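Local coordinates for protein muconate lactonizing enzyme (Corynebacterium glutamicum, PDB 3I4K) that belongs to the muconate lactonizing enzymes of the enolase superfamily and binds a magnesium ion in its barrel domain, at residues R207-A218 and E235-V246; L282-E293 and Q316-I324. All coordinates share one frame; numbering follows the deposited sequence.

Contact 1: residues R207-A218 and E235-V246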
loop_
_atom_site.group_PDB
_atom_site.type_symbol
_atom_site.label_atom_id
_atom_site.label_comp_id
_atom_site.label_asym_id
_atom_site.label_seq_id
_atom_site.Cartn_x
_atom_site.Cartn_y
_atom_site.Cartn_z
ATOM N N ARG A 207 30.346 1.237 13.750
ATOM C CA ARG A 207 30.415 -0.140 13.294
ATOM C C ARG A 207 31.371 -0.993 14.104
ATOM O O ARG A 207 31.002 -2.071 14.559
ATOM C CB ARG A 207 30.817 -0.185 11.819
ATOM C CG ARG A 207 31.104 -1.576 11.294
ATOM C CD ARG A 207 31.872 -1.490 9.976
ATOM N NE ARG A 207 32.384 -2.786 9.536
ATOM C CZ ARG A 207 31.680 -3.626 8.789
ATOM N NH1 ARG A 207 30.459 -3.284 8.417
ATOM N NH2 ARG A 207 32.190 -4.786 8.398
ATOM N N ARG A 208 32.603 -0.523 14.295
ATOM C CA ARG A 208 33.568 -1.321 15.044
ATOM C C ARG A 208 33.084 -1.656 16.445
ATOM O O ARG A 208 33.218 -2.791 16.905
ATOM C CB ARG A 208 34.921 -0.619 15.143
ATOM C CG ARG A 208 36.017 -1.537 15.673
ATOM C CD ARG A 208 37.090 -0.758 16.422
ATOM N NE ARG A 208 36.578 -0.149 17.646
ATOM C CZ ARG A 208 36.405 -0.790 18.800
ATOM N NH1 ARG A 208 36.705 -2.078 18.909
ATOM N NH2 ARG A 208 35.925 -0.134 19.854
ATOM N N THR A 209 32.526 -0.669 17.131
ATOM C CA THR A 209 32.034 -0.894 18.486
ATOM C C THR A 209 30.879 -1.891 18.521
ATOM O O THR A 209 30.798 -2.721 19.425
ATOM C CB THR A 209 31.572 0.431 19.148
ATOM O OG1 THR A 209 32.669 1.358 19.188
ATOM C CG2 THR A 209 31.094 0.174 20.567
ATOM N N ALA A 210 29.981 -1.816 17.541
ATOM C CA ALA A 210 28.847 -2.734 17.511
ATOM C C ALA A 210 29.303 -4.172 17.282
ATOM O O ALA A 210 28.868 -5.083 17.975
ATOM C CB ALA A 210 27.854 -2.316 16.425
ATOM N N LEU A 211 30.195 -4.363 16.320
ATOM C CA LEU A 211 30.705 -5.692 15.984
ATOM C C LEU A 211 31.510 -6.319 17.115
ATOM O O LEU A 211 31.593 -7.544 17.229
ATOM C CB LEU A 211 31.561 -5.615 14.718
ATOM C CG LEU A 211 30.766 -5.208 13.468
ATOM C CD1 LEU A 211 31.703 -4.907 12.318
ATOM C CD2 LEU A 211 29.791 -6.321 13.094
ATOM N N HIS A 212 32.096 -5.481 17.958
ATOM C CA HIS A 212 32.887 -5.984 19.071
ATOM C C HIS A 212 32.044 -6.404 20.278
ATOM O O HIS A 212 32.229 -7.488 20.818
ATOM C CB HIS A 212 33.917 -4.925 19.488
ATOM C CG HIS A 212 34.832 -5.365 20.586
ATOM N ND1 HIS A 212 34.432 -5.447 21.903
ATOM C CD2 HIS A 212 36.128 -5.757 20.561
ATOM C CE1 HIS A 212 35.442 -5.869 22.642
ATOM N NE2 HIS A 212 36.483 -6.065 21.852
ATOM N N TYR A 213 31.093 -5.569 20.679
ATOM C CA TYR A 213 30.287 -5.868 21.865
ATOM C C TYR A 213 28.970 -6.621 21.682
ATOM O O TYR A 213 28.608 -7.429 22.536
ATOM C CB TYR A 213 30.020 -4.568 22.629
ATOM C CG TYR A 213 31.280 -3.915 23.161
ATOM C CD1 TYR A 213 31.852 -4.324 24.369
ATOM C CD2 TYR A 213 31.920 -2.910 22.437
ATOM C CE1 TYR A 213 33.037 -3.742 24.840
ATOM C CE2 TYR A 213 33.096 -2.328 22.897
ATOM C CZ TYR A 213 33.648 -2.748 24.097
ATOM O OH TYR A 213 34.812 -2.161 24.534
ATOM N N LEU A 214 28.248 -6.366 20.593
ATOM C CA LEU A 214 26.974 -7.046 20.388
ATOM C C LEU A 214 27.070 -8.562 20.560
ATOM O O LEU A 214 26.129 -9.181 21.040
ATOM C CB LEU A 214 26.376 -6.692 19.019
ATOM C CG LEU A 214 25.936 -5.227 18.842
ATOM C CD1 LEU A 214 25.256 -5.044 17.483
ATOM C CD2 LEU A 214 24.984 -4.837 19.968
ATOM N N PRO A 215 28.204 -9.182 20.176
ATOM C CA PRO A 215 28.302 -10.638 20.349
ATOM C C PRO A 215 28.083 -11.018 21.822
ATOM O O PRO A 215 27.473 -12.046 22.125
ATOM C CB PRO A 215 29.721 -10.946 19.882
ATOM C CG PRO A 215 29.955 -9.908 18.826
ATOM C CD PRO A 215 29.394 -8.661 19.480
ATOM N N ILE A 216 28.586 -10.178 22.729
ATOM C CA ILE A 216 28.434 -10.414 24.159
ATOM C C ILE A 216 26.960 -10.390 24.547
ATOM O O ILE A 216 26.508 -11.202 25.356
ATOM C CB ILE A 216 29.196 -9.354 24.984
ATOM C CG1 ILE A 216 30.690 -9.451 24.681
ATOM C CG2 ILE A 216 28.959 -9.574 26.483
ATOM C CD1 ILE A 216 31.493 -8.270 25.196
ATOM N N LEU A 217 26.210 -9.457 23.972
ATOM C CA LEU A 217 24.782 -9.366 24.253
ATOM C C LEU A 217 24.019 -10.540 23.656
ATOM O O LEU A 217 23.006 -10.971 24.209
ATOM C CB LEU A 217 24.201 -8.057 23.713
ATOM C CG LEU A 217 24.731 -6.784 24.376
ATOM C CD1 LEU A 217 23.938 -5.589 23.886
ATOM C CD2 LEU A 217 24.608 -6.900 25.890
ATOM N N ALA A 218 24.503 -11.058 22.529
ATOM C CA ALA A 218 23.856 -12.192 21.876
ATOM C C ALA A 218 23.994 -13.444 22.740
ATOM O O ALA A 218 23.056 -14.239 22.876
ATOM C CB ALA A 218 24.480 -12.433 20.506
ATOM N N GLU A 235 25.120 -1.972 5.134
ATOM C CA GLU A 235 26.036 -3.111 5.073
ATOM C C GLU A 235 26.455 -3.560 6.471
ATOM O O GLU A 235 26.659 -4.752 6.726
ATOM C CB GLU A 235 27.267 -2.760 4.221
ATOM C CG GLU A 235 27.012 -2.845 2.712
ATOM C CD GLU A 235 28.207 -2.381 1.876
ATOM O OE1 GLU A 235 29.355 -2.691 2.238
ATOM O OE2 GLU A 235 28.000 -1.709 0.850
ATOM N N THR A 236 26.570 -2.610 7.387
ATOM C CA THR A 236 26.940 -2.945 8.756
ATOM C C THR A 236 25.825 -3.683 9.500
ATOM O O THR A 236 26.095 -4.590 10.290
ATOM C CB THR A 236 27.363 -1.676 9.509
ATOM O OG1 THR A 236 28.678 -1.304 9.075
ATOM C CG2 THR A 236 27.360 -1.899 11.002
ATOM N N LEU A 237 24.571 -3.311 9.258
ATOM C CA LEU A 237 23.458 -3.996 9.919
ATOM C C LEU A 237 23.466 -5.458 9.485
ATOM O O LEU A 237 23.221 -6.369 10.291
ATOM C CB LEU A 237 22.121 -3.360 9.543
ATOM C CG LEU A 237 21.936 -1.863 9.821
ATOM C CD1 LEU A 237 20.541 -1.450 9.421
ATOM C CD2 LEU A 237 22.179 -1.554 11.298
ATOM N N ARG A 238 23.740 -5.679 8.200
ATOM C CA ARG A 238 23.807 -7.031 7.646
ATOM C C ARG A 238 24.979 -7.791 8.265
ATOM O O ARG A 238 24.863 -8.968 8.616
ATOM C CB ARG A 238 23.996 -6.967 6.121
ATOM C CG ARG A 238 24.351 -8.296 5.464
ATOM C CD ARG A 238 23.309 -9.351 5.758
ATOM N NE ARG A 238 23.586 -10.615 5.078
ATOM C CZ ARG A 238 23.000 -11.775 5.391
ATOM N NH1 ARG A 238 22.104 -11.826 6.379
ATOM N NH2 ARG A 238 23.309 -12.884 4.720
ATOM N N GLU A 239 26.110 -7.106 8.391
ATOM C CA GLU A 239 27.307 -7.707 8.956
ATOM C C GLU A 239 27.125 -8.074 10.432
ATOM O O GLU A 239 27.607 -9.125 10.862
ATOM C CB GLU A 239 28.508 -6.762 8.790
ATOM C CG GLU A 239 29.862 -7.358 9.211
ATOM C CD GLU A 239 30.235 -8.635 8.452
ATOM O OE1 GLU A 239 31.198 -9.320 8.864
ATOM O OE2 GLU A 239 29.582 -8.957 7.439
ATOM N N ILE A 240 26.423 -7.253 11.217
ATOM C CA ILE A 240 26.299 -7.641 12.619
ATOM C C ILE A 240 25.499 -8.927 12.738
ATOM O O ILE A 240 25.780 -9.750 13.602
ATOM C CB ILE A 240 25.662 -6.555 13.561
ATOM C CG1 ILE A 240 24.162 -6.733 13.624
ATOM C CG2 ILE A 240 26.047 -5.142 13.150
ATOM C CD1 ILE A 240 23.610 -6.239 14.921
ATOM N N THR A 241 24.514 -9.118 11.861
ATOM C CA THR A 241 23.721 -10.344 11.901
ATOM C C THR A 241 24.578 -11.528 11.439
ATOM O O THR A 241 24.492 -12.626 11.998
ATOM C CB THR A 241 22.465 -10.220 11.013
ATOM O OG1 THR A 241 21.531 -9.345 11.658
ATOM C CG2 THR A 241 21.799 -11.591 10.787
ATOM N N ARG A 242 25.399 -11.303 10.415
ATOM C CA ARG A 242 26.275 -12.350 9.907
ATOM C C ARG A 242 27.164 -12.886 11.034
ATOM O O ARG A 242 27.298 -14.098 11.201
ATOM C CB ARG A 242 27.158 -11.823 8.758
ATOM C CG ARG A 242 26.528 -11.948 7.368
ATOM C CD ARG A 242 27.589 -11.975 6.266
ATOM N NE ARG A 242 28.108 -10.642 5.969
ATOM C CZ ARG A 242 27.660 -9.859 4.989
ATOM N NH1 ARG A 242 26.680 -10.275 4.189
ATOM N NH2 ARG A 242 28.188 -8.653 4.818
ATOM N N ARG A 243 27.747 -11.979 11.816
ATOM C CA ARG A 243 28.631 -12.381 12.906
ATOM C C ARG A 243 27.961 -12.836 14.194
ATOM O O ARG A 243 28.563 -13.588 14.947
ATOM C CB ARG A 243 29.617 -11.261 13.246
ATOM C CG ARG A 243 30.497 -10.856 12.088
ATOM C CD ARG A 243 31.649 -9.991 12.536
ATOM N NE ARG A 243 32.205 -9.254 11.408
ATOM C CZ ARG A 243 33.159 -8.341 11.519
ATOM N NH1 ARG A 243 33.668 -8.065 12.712
ATOM N NH2 ARG A 243 33.574 -7.678 10.445
ATOM N N THR A 244 26.730 -12.397 14.457
ATOM C CA THR A 244 26.059 -12.786 15.699
ATOM C C THR A 244 24.832 -13.674 15.563
ATOM O O THR A 244 24.357 -14.230 16.551
ATOM C CB THR A 244 25.622 -11.559 16.494
ATOM O OG1 THR A 244 24.544 -10.904 15.806
ATOM C CG2 THR A 244 26.794 -10.601 16.661
ATOM N N ASN A 245 24.319 -13.798 14.347
ATOM C CA ASN A 245 23.125 -14.586 14.085
ATOM C C ASN A 245 21.872 -14.078 14.790
ATOM O O ASN A 245 20.883 -14.806 14.897
ATOM C CB ASN A 245 23.343 -16.070 14.421
ATOM C CG ASN A 245 23.658 -16.899 13.185
ATOM O OD1 ASN A 245 23.099 -16.656 12.116
ATOM N ND2 ASN A 245 24.545 -17.886 13.325
ATOM N N VAL A 246 21.894 -12.843 15.285
ATOM C CA VAL A 246 20.688 -12.313 15.914
ATOM C C VAL A 246 20.095 -11.229 15.015
ATOM O O VAL A 246 20.816 -10.418 14.418
ATOM C CB VAL A 246 20.929 -11.773 17.368
ATOM C CG1 VAL A 246 22.363 -11.978 17.778
ATOM C CG2 VAL A 246 20.513 -10.320 17.476
#

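Contact 2: residues L282-E293 and Q316-I324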
loop_
_atom_site.group_PDB
_atom_site.type_symbol
_atom_site.label_atom_id
_atom_site.label_comp_id
_atom_site.label_asym_id
_atom_site.label_seq_id
_atom_site.Cartn_x
_atom_site.Cartn_y
_atom_site.Cartn_z
ATOM N N LEU A 282 -0.387 7.809 7.286
ATOM C CA LEU A 282 -0.959 6.477 7.208
ATOM C C LEU A 282 -0.835 5.930 5.774
ATOM O O LEU A 282 -0.699 4.727 5.577
ATOM C CB LEU A 282 -2.426 6.517 7.650
ATOM C CG LEU A 282 -2.630 6.853 9.131
ATOM C CD1 LEU A 282 -4.039 7.382 9.356
ATOM C CD2 LEU A 282 -2.372 5.601 9.981
ATOM N N LEU A 283 -0.875 6.808 4.776
ATOM C CA LEU A 283 -0.745 6.342 3.398
ATOM C C LEU A 283 0.677 5.808 3.189
ATOM O O LEU A 283 0.858 4.690 2.712
ATOM C CB LEU A 283 -1.038 7.469 2.386
ATOM C CG LEU A 283 -2.430 8.120 2.410
ATOM C CD1 LEU A 283 -2.565 9.079 1.232
ATOM C CD2 LEU A 283 -3.521 7.065 2.347
ATOM N N GLU A 284 1.677 6.603 3.558
ATOM C CA GLU A 284 3.068 6.186 3.414
ATOM C C GLU A 284 3.342 4.917 4.195
ATOM O O GLU A 284 4.037 4.027 3.707
ATOM C CB GLU A 284 4.020 7.289 3.874
ATOM C CG GLU A 284 4.070 8.472 2.921
ATOM C CD GLU A 284 4.454 8.057 1.507
ATOM O OE1 GLU A 284 5.558 7.504 1.331
ATOM O OE2 GLU A 284 3.662 8.281 0.570
ATOM N N SER A 285 2.786 4.831 5.401
ATOM C CA SER A 285 2.961 3.657 6.245
ATOM C C SER A 285 2.466 2.383 5.544
ATOM O O SER A 285 3.033 1.306 5.737
ATOM C CB SER A 285 2.217 3.837 7.570
ATOM O OG SER A 285 2.813 4.845 8.372
ATOM N N LYS A 286 1.391 2.489 4.765
ATOM C CA LYS A 286 0.887 1.315 4.037
ATOM C C LYS A 286 1.934 0.857 3.024
ATOM O O LYS A 286 2.099 -0.342 2.774
ATOM C CB LYS A 286 -0.408 1.638 3.278
ATOM C CG LYS A 286 -1.681 1.558 4.104
ATOM C CD LYS A 286 -1.898 0.161 4.674
ATOM C CE LYS A 286 -3.256 0.050 5.335
ATOM N NZ LYS A 286 -3.456 -1.314 5.892
ATOM N N LYS A 287 2.634 1.826 2.438
ATOM C CA LYS A 287 3.661 1.519 1.448
ATOM C C LYS A 287 4.839 0.804 2.097
ATOM O O LYS A 287 5.365 -0.165 1.541
ATOM C CB LYS A 287 4.125 2.800 0.754
ATOM C CG LYS A 287 2.983 3.568 0.081
ATOM C CD LYS A 287 3.511 4.777 -0.662
ATOM C CE LYS A 287 2.385 5.643 -1.205
ATOM N NZ LYS A 287 2.940 6.863 -1.843
ATOM N N ILE A 288 5.247 1.266 3.277
ATOM C CA ILE A 288 6.363 0.628 3.974
ATOM C C ILE A 288 6.005 -0.838 4.195
ATOM O O ILE A 288 6.802 -1.733 3.928
ATOM C CB ILE A 288 6.633 1.263 5.373
ATOM C CG1 ILE A 288 6.969 2.752 5.243
ATOM C CG2 ILE A 288 7.771 0.509 6.065
ATOM C CD1 ILE A 288 8.351 3.082 4.643
ATOM N N ALA A 289 4.793 -1.078 4.686
ATOM C CA ALA A 289 4.342 -2.437 4.964
ATOM C C ALA A 289 4.326 -3.330 3.721
ATOM O O ALA A 289 4.730 -4.498 3.779
ATOM C CB ALA A 289 2.955 -2.403 5.600
ATOM N N ALA A 290 3.849 -2.778 2.608
ATOM C CA ALA A 290 3.770 -3.522 1.347
ATOM C C ALA A 290 5.149 -4.005 0.911
ATOM O O ALA A 290 5.320 -5.163 0.544
ATOM C CB ALA A 290 3.177 -2.639 0.258
ATOM N N ILE A 291 6.123 -3.099 0.953
ATOM C CA ILE A 291 7.483 -3.426 0.549
ATOM C C ILE A 291 8.100 -4.439 1.509
ATOM O O ILE A 291 8.624 -5.461 1.082
ATOM C CB ILE A 291 8.330 -2.142 0.463
ATOM C CG1 ILE A 291 7.792 -1.272 -0.679
ATOM C CG2 ILE A 291 9.802 -2.480 0.254
ATOM C CD1 ILE A 291 8.226 0.181 -0.601
ATOM N N ALA A 292 8.027 -4.168 2.806
ATOM C CA ALA A 292 8.573 -5.096 3.796
ATOM C C ALA A 292 7.975 -6.502 3.603
ATOM O O ALA A 292 8.701 -7.500 3.493
ATOM C CB ALA A 292 8.270 -4.581 5.208
ATOM N N GLU A 293 6.646 -6.574 3.566
ATOM C CA GLU A 293 5.942 -7.838 3.389
ATOM C C GLU A 293 6.392 -8.597 2.126
ATOM O O GLU A 293 6.574 -9.819 2.153
ATOM C CB GLU A 293 4.440 -7.574 3.327
ATOM C CG GLU A 293 3.603 -8.782 3.000
ATOM C CD GLU A 293 2.125 -8.448 2.919
ATOM O OE1 GLU A 293 1.738 -7.552 2.125
ATOM O OE2 GLU A 293 1.353 -9.082 3.662
ATOM N N GLN A 316 -4.773 2.164 14.834
ATOM C CA GLN A 316 -5.753 1.980 13.773
ATOM C C GLN A 316 -5.008 1.361 12.592
ATOM O O GLN A 316 -5.553 0.530 11.860
ATOM C CB GLN A 316 -6.356 3.324 13.359
ATOM C CG GLN A 316 -7.196 3.992 14.449
ATOM C CD GLN A 316 -8.576 3.359 14.625
ATOM O OE1 GLN A 316 -9.204 3.503 15.677
ATOM N NE2 GLN A 316 -9.056 2.676 13.595
ATOM N N PHE A 317 -3.752 1.768 12.421
ATOM C CA PHE A 317 -2.940 1.246 11.331
ATOM C C PHE A 317 -2.672 -0.225 11.600
ATOM O O PHE A 317 -2.882 -1.063 10.735
ATOM C CB PHE A 317 -1.615 2.010 11.198
ATOM C CG PHE A 317 -0.747 1.509 10.070
ATOM C CD1 PHE A 317 0.277 0.594 10.312
ATOM C CD2 PHE A 317 -1.012 1.886 8.755
ATOM C CE1 PHE A 317 1.027 0.053 9.255
ATOM C CE2 PHE A 317 -0.270 1.352 7.687
ATOM C CZ PHE A 317 0.753 0.431 7.947
ATOM N N ALA A 318 -2.223 -0.535 12.808
ATOM C CA ALA A 318 -1.947 -1.915 13.164
ATOM C C ALA A 318 -3.205 -2.780 13.066
ATOM O O ALA A 318 -3.128 -3.963 12.730
ATOM C CB ALA A 318 -1.382 -1.987 14.564
ATOM N N ALA A 319 -4.360 -2.189 13.362
ATOM C CA ALA A 319 -5.616 -2.926 13.314
ATOM C C ALA A 319 -5.974 -3.370 11.901
ATOM O O ALA A 319 -6.619 -4.401 11.715
ATOM C CB ALA A 319 -6.745 -2.079 13.886
ATOM N N SER A 320 -5.542 -2.598 10.914
ATOM C CA SER A 320 -5.854 -2.881 9.519
ATOM C C SER A 320 -4.688 -3.397 8.683
ATOM O O SER A 320 -4.847 -3.655 7.491
ATOM C CB SER A 320 -6.389 -1.616 8.869
ATOM O OG SER A 320 -5.391 -0.609 8.870
ATOM N N THR A 321 -3.522 -3.561 9.298
ATOM C CA THR A 321 -2.348 -4.007 8.557
ATOM C C THR A 321 -1.826 -5.371 9.002
ATOM O O THR A 321 -1.179 -5.503 10.033
ATOM C CB THR A 321 -1.242 -2.958 8.669
ATOM O OG1 THR A 321 -1.755 -1.691 8.214
ATOM C CG2 THR A 321 -0.041 -3.353 7.820
ATOM N N LYS A 322 -2.105 -6.387 8.198
ATOM C CA LYS A 322 -1.690 -7.746 8.506
ATOM C C LYS A 322 -0.169 -7.879 8.592
ATOM O O LYS A 322 0.350 -8.690 9.370
ATOM C CB LYS A 322 -2.234 -8.689 7.431
ATOM C CG LYS A 322 -2.543 -10.092 7.900
ATOM C CD LYS A 322 -1.309 -10.900 8.155
ATOM C CE LYS A 322 -1.682 -12.294 8.634
ATOM N NZ LYS A 322 -2.488 -12.241 9.874
ATOM N N ALA A 323 0.534 -7.089 7.790
ATOM C CA ALA A 323 1.994 -7.121 7.751
ATOM C C ALA A 323 2.651 -6.646 9.058
ATOM O O ALA A 323 3.868 -6.770 9.211
ATOM C CB ALA A 323 2.502 -6.306 6.569
ATOM N N ILE A 324 1.865 -6.070 9.978
ATOM C CA ILE A 324 2.420 -5.685 11.284
ATOM C C ILE A 324 2.358 -7.060 11.908
ATOM O O ILE A 324 1.354 -7.457 12.496
ATOM C CB ILE A 324 1.519 -4.740 12.083
ATOM C CG1 ILE A 324 1.486 -3.360 11.435
ATOM C CG2 ILE A 324 2.044 -4.642 13.533
ATOM C CD1 ILE A 324 2.807 -2.596 11.528
#

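Contact 1: residues R207-A218 and E235-V246
Arg207 reaches across to the neighbouring helix and places NH1 2.7 Å from Thr236 OG1, in the plane of its guanidinium group and with an N-H...O angle of 152°. The chain gets there by running extended, with CG anti to the backbone N (chi1 172°), which lays CG and CD alongside the threonine hydroxyl. That oxygen is also hydrogen-bonded to Asp233, so a small side chain with a polar branch links the arginine to an acid just ahead of the segment.

The other charged groups form a network along 235-246. Glu239 OE1 takes NE of Arg243 at 2.7 Å, approached on its anti side, while OE2 receives NE and NH2 of Arg242 side-on. With its carboxylate engaged in this way, Glu239 probably also eases the close approach of the two like charges Arg207 and Arg243, whose NH2 atoms lie 3.8 Å apart with guanidinium planes almost perpendicular.

These helices are successive outer helices of the beta/alpha barrel of the enolase superfamily, linked through strand 224-226 and running in roughly the same direction, 40° apart. Their inner side chains, Leu214 and Ile240, both pack on Phe225 of that strand.

Apolar contacts fill the rest of the interface. Leu211 divides its branches: CD1 lies over a face of both the Arg243 and the Arg207 guanidinium groups, and CD2 meets Ile240 CG2 at 3.9 Å. Deeper in, Leu214 CD1 packs on Ile240 CD1. Thr244 turns its methyl CG2 to Pro215 CG, at 3.9 Å, while its OG1 bonds back to Ile240 O. Ala218, small enough for close approach, sets CB against Val246 CG1; both pairs are modelled closer than usual contact, and their exact spacing is doubtful.

Contact 2: residues L282-E293 and Q316-I324
Thr321 OG1 accepts a hydrogen bond from Lys286 NZ at 2.9 Å and donates one to Phe317 O at 2.8 Å, approaching that carbonyl from above its plane. Ser320 N comes to the same carbonyl from the opposite face. Lysine suits this place because its long chain, bent at chi2 (-60°), slides past the Phe317 ring with its methylenes, CD 3.6 Å from CE2, before the ammonium arrives at the threonine. Leu130 O gives NZ a further, weak partner.

Helices 282-294 and 308-320 are successive outer helices of the beta/alpha barrel, joined through strand 298-301. Phe317 is a knob in a hole made by Leu282, Ser285, Lys286 and Ala289, and also packs on Leu274 of strand 271-274. A chi1 of -179° swings the ring away from its own backbone nitrogen, between the side chains on one side of helix 282-293. Ser285 CB makes a CH-pi contact over one face, 3.9 Å from the centroid, and Thr321 OG1 lies over the centre of the other. Leu282 CD2 touches the methylene CB of Phe317, 3.9 Å away.

In the type I turn from Thr321 to Ile324, small residues let helix and turn come close: Ala289 CB meets Ala323 CB at 4.0 Å, Thr321 CG2 rests on Ala289 CB as well, and Glu293 CB lies against Ala323 CB, while the Glu293 carboxylate pairs with Lys287 of the second subunit.

The hydroxyl of Thr321 thus joins a lysine to a backbone carbonyl above the aromatic ring, so ring position and the start of the turn are probably set together.

Contacts 1 and 2 belong to the same barrel domain but to separate parts of its outer helical layer: their centres are about 28 Å apart and their nearest atoms about 13 Å, so they do not touch. They follow one another along the chain, each pairing two helices that lean at about 40°. Contact 1 lies near the magnesium-bearing strands: Glu226 and Asp251, ligands of the ion with Asp200, flank its second helix in sequence, yet the side chain of Ile240 remains about 13 Å from the metal. Contact 2 has its centre about 13 Å from the centre of the chain, against about 24 Å for contact 1, and borders the second subunit, which contact 1 does not reach.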